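Local coordinates for probable transcriptional regulator, LysR family protein (Rhodococcus sp., PDB 2QL3) that probably acts as a DNA-binding transcription regulator, represented here by its C-terminal LysR substrate-binding domain, which lacks the DNA-binding part, at residues I59-D64 with A180-V185; M75-M80 with L154-R159. All blocks are in the same frame, centred on the assembly; numbering follows the deposited sequence.

Contacts 1 and 2 mark the two sides of the hinge of a periplasmic-binding-protein-like domain, their centres about 11 Å apart. In contact 1, strand 182-189 pairs antiparallel with strand 57-61 of the first lobe; in contact 2, strand 69-84 reaches the second lobe and meets the end of strand 152-154. The two long strands are neighbours in one sheet and join the contacts directly: Val182 O probably accepts from Arg77 N at 2.8 Å, and Val184 N probably donates to Met75 O at 2.9 Å. In relatives, the effector binds in the cleft between the lobes. A phosphate, probably from the crystallisation liquor, lies by the backbone of Thr76.

Contact 1. Residues I59-D64 with A180-V185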
# COMPACT_ATOMS: atom_id res chain seq x y z
N ILE A 59 -13.21 9.16 -6.12
CA ILE A 59 -13.30 7.85 -6.72
C ILE A 59 -13.37 6.87 -5.57
O ILE A 59 -12.44 6.76 -4.77
CB ILE A 59 -12.08 7.51 -7.58
CG1 ILE A 59 -11.83 8.61 -8.64
CG2 ILE A 59 -12.22 6.11 -8.19
CD1 ILE A 59 -12.97 8.86 -9.58
N VAL A 60 -14.51 6.17 -5.45
CA VAL A 60 -14.76 5.35 -4.26
C VAL A 60 -15.49 4.06 -4.58
O VAL A 60 -16.12 3.94 -5.63
CB VAL A 60 -15.59 6.11 -3.15
CG1 VAL A 60 -14.77 7.17 -2.53
CG2 VAL A 60 -16.88 6.70 -3.72
N TYR A 61 -15.43 3.08 -3.68
CA TYR A 61 -16.39 2.00 -3.76
C TYR A 61 -17.76 2.50 -3.34
O TYR A 61 -17.90 3.23 -2.36
CB TYR A 61 -16.02 0.82 -2.87
CG TYR A 61 -14.64 0.24 -3.00
CD1 TYR A 61 -14.25 -0.47 -4.13
CD2 TYR A 61 -13.73 0.35 -1.95
CE1 TYR A 61 -13.00 -1.08 -4.21
CE2 TYR A 61 -12.44 -0.21 -2.04
CZ TYR A 61 -12.09 -0.93 -3.18
OH TYR A 61 -10.84 -1.52 -3.29
N ASP A 62 -18.81 2.07 -4.03
CA ASP A 62 -20.17 2.42 -3.65
C ASP A 62 -20.60 1.44 -2.57
O ASP A 62 -21.34 0.48 -2.84
CB ASP A 62 -21.08 2.34 -4.87
CG ASP A 62 -22.51 2.81 -4.62
OD1 ASP A 62 -22.85 3.45 -3.58
OD2 ASP A 62 -23.31 2.50 -5.51
N LEU A 63 -20.05 1.67 -1.36
CA LEU A 63 -20.40 1.00 -0.10
C LEU A 63 -20.51 2.05 1.00
O LEU A 63 -19.59 2.87 1.21
CB LEU A 63 -19.33 -0.06 0.31
CG LEU A 63 -19.07 -1.22 -0.64
CD1 LEU A 63 -17.86 -1.99 -0.27
CD2 LEU A 63 -20.29 -2.14 -0.71
N ASP A 64 -21.67 2.07 1.68
CA ASP A 64 -21.88 2.95 2.85
C ASP A 64 -21.71 4.47 2.54
O ASP A 64 -21.21 5.22 3.37
CB ASP A 64 -20.93 2.54 4.03
CG ASP A 64 -20.95 0.99 4.38
OD1 ASP A 64 -22.04 0.40 4.41
OD2 ASP A 64 -19.87 0.38 4.71
N ALA A 180 -22.03 -10.40 -3.68
CA ALA A 180 -22.55 -9.21 -4.35
C ALA A 180 -21.37 -8.49 -5.03
O ALA A 180 -20.27 -8.43 -4.44
CB ALA A 180 -23.23 -8.28 -3.27
N SER A 181 -21.54 -8.05 -6.27
CA SER A 181 -20.53 -7.21 -6.92
C SER A 181 -20.52 -5.82 -6.28
O SER A 181 -21.54 -5.35 -5.75
CB SER A 181 -20.80 -7.06 -8.42
OG SER A 181 -20.74 -8.36 -8.97
N VAL A 182 -19.37 -5.17 -6.36
CA VAL A 182 -19.21 -3.85 -5.81
C VAL A 182 -18.78 -2.94 -6.93
O VAL A 182 -17.82 -3.22 -7.64
CB VAL A 182 -18.13 -3.85 -4.67
CG1 VAL A 182 -17.88 -2.41 -4.11
CG2 VAL A 182 -18.54 -4.80 -3.56
N ALA A 183 -19.53 -1.85 -7.06
CA ALA A 183 -19.22 -0.80 -7.99
C ALA A 183 -18.18 0.14 -7.42
O ALA A 183 -18.21 0.50 -6.24
CB ALA A 183 -20.49 -0.03 -8.36
N VAL A 184 -17.24 0.49 -8.29
CA VAL A 184 -16.40 1.63 -8.14
C VAL A 184 -17.10 2.78 -8.90
O VAL A 184 -17.45 2.66 -10.10
CB VAL A 184 -15.03 1.33 -8.69
CG1 VAL A 184 -14.05 2.54 -8.49
CG2 VAL A 184 -14.45 0.08 -7.99
N VAL A 185 -17.30 3.89 -8.18
CA VAL A 185 -17.97 5.07 -8.72
C VAL A 185 -17.08 6.34 -8.71
O VAL A 185 -16.14 6.44 -7.92
CB VAL A 185 -19.27 5.34 -7.94
CG1 VAL A 185 -20.25 4.11 -8.06
CG2 VAL A 185 -18.98 5.68 -6.42
O HOH W 1 -21.63 -1.45 -4.84
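The phenol ring of Tyr61 is met obliquely by methyls of two valines, Val184 CG2 at 3.9 Å from Tyr61 CD1 and Val182 CG1 slightly farther off. Val182 CG1 also touches Tyr61 CB and, on crossing the Leu63 side chain at about a right angle, Leu63 CG at 3.9 Å; the same methyl thus touches both Tyr61 and Leu63. Tyr61 CG lies anti to the carbonyl carbon and beside the backbone N (chi1 -52°), and from there the ring leaves on the face of the sheet that carries Val184. Val60 and Val185 occupy the other face of the sheet; each has its CG2 between backbone N and carbonyl carbon, and these two methyls meet at 3.6 Å. Beneath them Val60 and Val185 form a hydrogen-bonded antiparallel pair, with Val185 N donating to Val60 O at 2.8 Å. Tyr61 and Val184 follow as a non-hydrogen-bonded pair, and Asp62 N reaches Ala183 O at 2.8 Å. Beyond this bond Asp62 turns the chain in an inverse gamma turn, and a water takes over the pairing, donating to Asp62 O at 2.8 Å and accepting from Ala183 N. Helix 20-30 packs on Ile59. An antiparallel strand joining the otherwise parallel sheet of the first lobe, as strand 182-189 does here, is characteristic of the type 2 periplasmic-binding-protein fold of LysR effector domains.

Contact 2. Residues M75-M80 with L154-R159; sequences MTREPM and LLQRPR. With PO4 (phosphate ion), chain R.
Met80, present as selenomethionine, folds against the backbone of Leu154 and the side chain of Arg157. Its CG sits between backbone N and carbonyl carbon (chi1 72°), and bends farther out bring Met80 SE to 3.6 Å from Arg157 CB, while Met80 CE rests near Leu154 O. Here the packing is tight: Met80 and Leu154 form a hydrogen-bonded antiparallel pair, Met80 N donating to Leu154 O at 3.1 Å and Leu154 N to Met80 O at 3.0 Å. Next to it the Pro79 ring and Leu155 lie side by side, with Pro79 CG 4.1 Å from Leu155 CD1, and His117 of helix 114-125 touches both. This is where strand 69-84, one of the two crossover strands of a LysR effector domain, enters the second lobe. Arg77 reaches the loop from the hinge side, its CB 3.4 Å from Leu155 O and its bent chain bringing the guanidinium beside Gln156 CA. Arg77 NH2 is modelled 2.9 Å from Arg157 N, both donors, which makes the exact placing of the guanidinium doubtful; the buried Arg77 NE has no partner in the model. An alanine at Arg77 would probably open a gap beside Gln156 CA and the Arg157 backbone, leaving that part of the loop less well covered. Toward solvent the contact frays, and exposed Arg157 turns its guanidinium away to a salt bridge with Asp161. The loop end lies at the dimer interface, where Arg159 NH1 bonds to Glu165 O of the second subunit.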
# COMPACT_ATOMS: atom_id res chain seq x y z
N MSE A 75 -16.88 0.96 -12.98
CA MSE A 75 -16.63 -0.46 -13.13
C MSE A 75 -17.25 -1.16 -11.93
O MSE A 75 -17.59 -0.51 -10.94
CB MSE A 75 -15.14 -0.81 -13.28
CG MSE A 75 -14.12 -0.09 -12.34
SE MSE A 75 -13.09 -1.43 -11.42
CE MSE A 75 -11.81 -2.00 -12.81
N THR A 76 -17.44 -2.48 -12.06
CA THR A 76 -17.99 -3.30 -11.01
C THR A 76 -17.06 -4.51 -10.85
O THR A 76 -16.50 -5.00 -11.82
CB THR A 76 -19.37 -3.82 -11.40
OG1 THR A 76 -20.26 -2.72 -11.54
CG2 THR A 76 -19.92 -4.66 -10.29
N ARG A 77 -16.90 -4.99 -9.64
CA ARG A 77 -16.06 -6.19 -9.45
C ARG A 77 -16.61 -7.03 -8.37
O ARG A 77 -17.09 -6.56 -7.36
CB ARG A 77 -14.61 -5.82 -9.06
CG ARG A 77 -13.95 -4.81 -9.99
CD ARG A 77 -12.95 -5.48 -10.87
NE ARG A 77 -11.60 -5.09 -10.45
CZ ARG A 77 -10.48 -5.78 -10.70
NH1 ARG A 77 -10.53 -6.94 -11.39
NH2 ARG A 77 -9.31 -5.30 -10.27
N GLU A 78 -16.51 -8.31 -8.61
CA GLU A 78 -16.85 -9.37 -7.68
C GLU A 78 -15.74 -9.53 -6.62
O GLU A 78 -14.59 -9.62 -6.98
CB GLU A 78 -16.89 -10.64 -8.51
CG GLU A 78 -18.23 -11.15 -8.92
CD GLU A 78 -18.55 -12.43 -8.17
OE1 GLU A 78 -19.56 -12.40 -7.41
OE2 GLU A 78 -17.81 -13.47 -8.32
N PRO A 79 -16.08 -9.57 -5.32
CA PRO A 79 -15.04 -10.04 -4.36
C PRO A 79 -14.50 -11.42 -4.77
O PRO A 79 -15.29 -12.26 -5.27
CB PRO A 79 -15.77 -10.18 -3.03
CG PRO A 79 -17.08 -9.43 -3.21
CD PRO A 79 -17.36 -9.23 -4.67
N MSE A 80 -13.19 -11.62 -4.56
CA MSE A 80 -12.48 -12.88 -4.83
C MSE A 80 -11.62 -13.34 -3.63
O MSE A 80 -11.17 -12.56 -2.80
CB MSE A 80 -11.61 -12.78 -6.08
CG MSE A 80 -10.36 -11.90 -5.94
SE MSE A 80 -9.91 -10.93 -7.62
CE MSE A 80 -11.05 -9.33 -7.50
N LEU A 154 -10.43 -9.91 -1.56
CA LEU A 154 -10.08 -8.61 -2.14
C LEU A 154 -11.05 -8.24 -3.24
O LEU A 154 -11.56 -9.10 -3.98
CB LEU A 154 -8.63 -8.62 -2.71
CG LEU A 154 -7.42 -8.82 -1.73
CD1 LEU A 154 -6.15 -9.01 -2.52
CD2 LEU A 154 -7.22 -7.73 -0.62
N LEU A 155 -11.27 -6.93 -3.37
CA LEU A 155 -12.23 -6.36 -4.30
C LEU A 155 -11.53 -6.02 -5.61
O LEU A 155 -12.19 -5.72 -6.61
CB LEU A 155 -12.88 -5.09 -3.70
CG LEU A 155 -14.08 -5.34 -2.78
CD1 LEU A 155 -15.26 -5.74 -3.63
CD2 LEU A 155 -13.85 -6.48 -1.79
N GLN A 156 -10.21 -6.01 -5.59
CA GLN A 156 -9.50 -5.75 -6.81
C GLN A 156 -8.35 -6.72 -7.02
O GLN A 156 -7.87 -7.36 -6.08
CB GLN A 156 -8.97 -4.33 -6.81
CG GLN A 156 -10.02 -3.26 -6.50
CD GLN A 156 -9.41 -1.94 -6.56
OE1 GLN A 156 -9.01 -1.37 -5.53
NE2 GLN A 156 -9.24 -1.44 -7.79
N ARG A 157 -7.90 -6.78 -8.25
CA ARG A 157 -6.89 -7.73 -8.66
C ARG A 157 -5.80 -7.04 -9.48
O ARG A 157 -6.01 -6.77 -10.64
CB ARG A 157 -7.53 -8.88 -9.46
CG ARG A 157 -6.49 -9.70 -10.19
CD ARG A 157 -6.57 -11.16 -10.11
NE ARG A 157 -7.34 -11.79 -11.17
CZ ARG A 157 -7.09 -12.97 -11.75
NH1 ARG A 157 -7.94 -13.40 -12.67
NH2 ARG A 157 -6.03 -13.73 -11.48
N PRO A 158 -4.61 -6.81 -8.87
CA PRO A 158 -3.44 -6.36 -9.64
C PRO A 158 -3.23 -7.19 -10.89
O PRO A 158 -3.44 -8.41 -10.88
CB PRO A 158 -2.28 -6.54 -8.66
CG PRO A 158 -2.94 -6.30 -7.32
CD PRO A 158 -4.31 -6.97 -7.43
N ARG A 159 -2.78 -6.54 -11.95
CA ARG A 159 -2.66 -7.23 -13.25
C ARG A 159 -1.74 -8.44 -13.31
O ARG A 159 -2.00 -9.36 -14.11
CB ARG A 159 -2.34 -6.24 -14.38
CG ARG A 159 -3.36 -6.41 -15.55
CD ARG A 159 -3.62 -5.16 -16.41
NE ARG A 159 -4.98 -4.63 -16.32
CZ ARG A 159 -5.26 -3.32 -16.27
NH1 ARG A 159 -4.29 -2.42 -16.28
NH2 ARG A 159 -6.53 -2.90 -16.21
P PO4 R . -17.53 -3.26 -15.66
O1 PO4 R . -18.68 -4.16 -16.10
O2 PO4 R . -17.90 -1.81 -15.94
O3 PO4 R . -17.33 -3.50 -14.20
O4 PO4 R . -16.22 -3.58 -16.37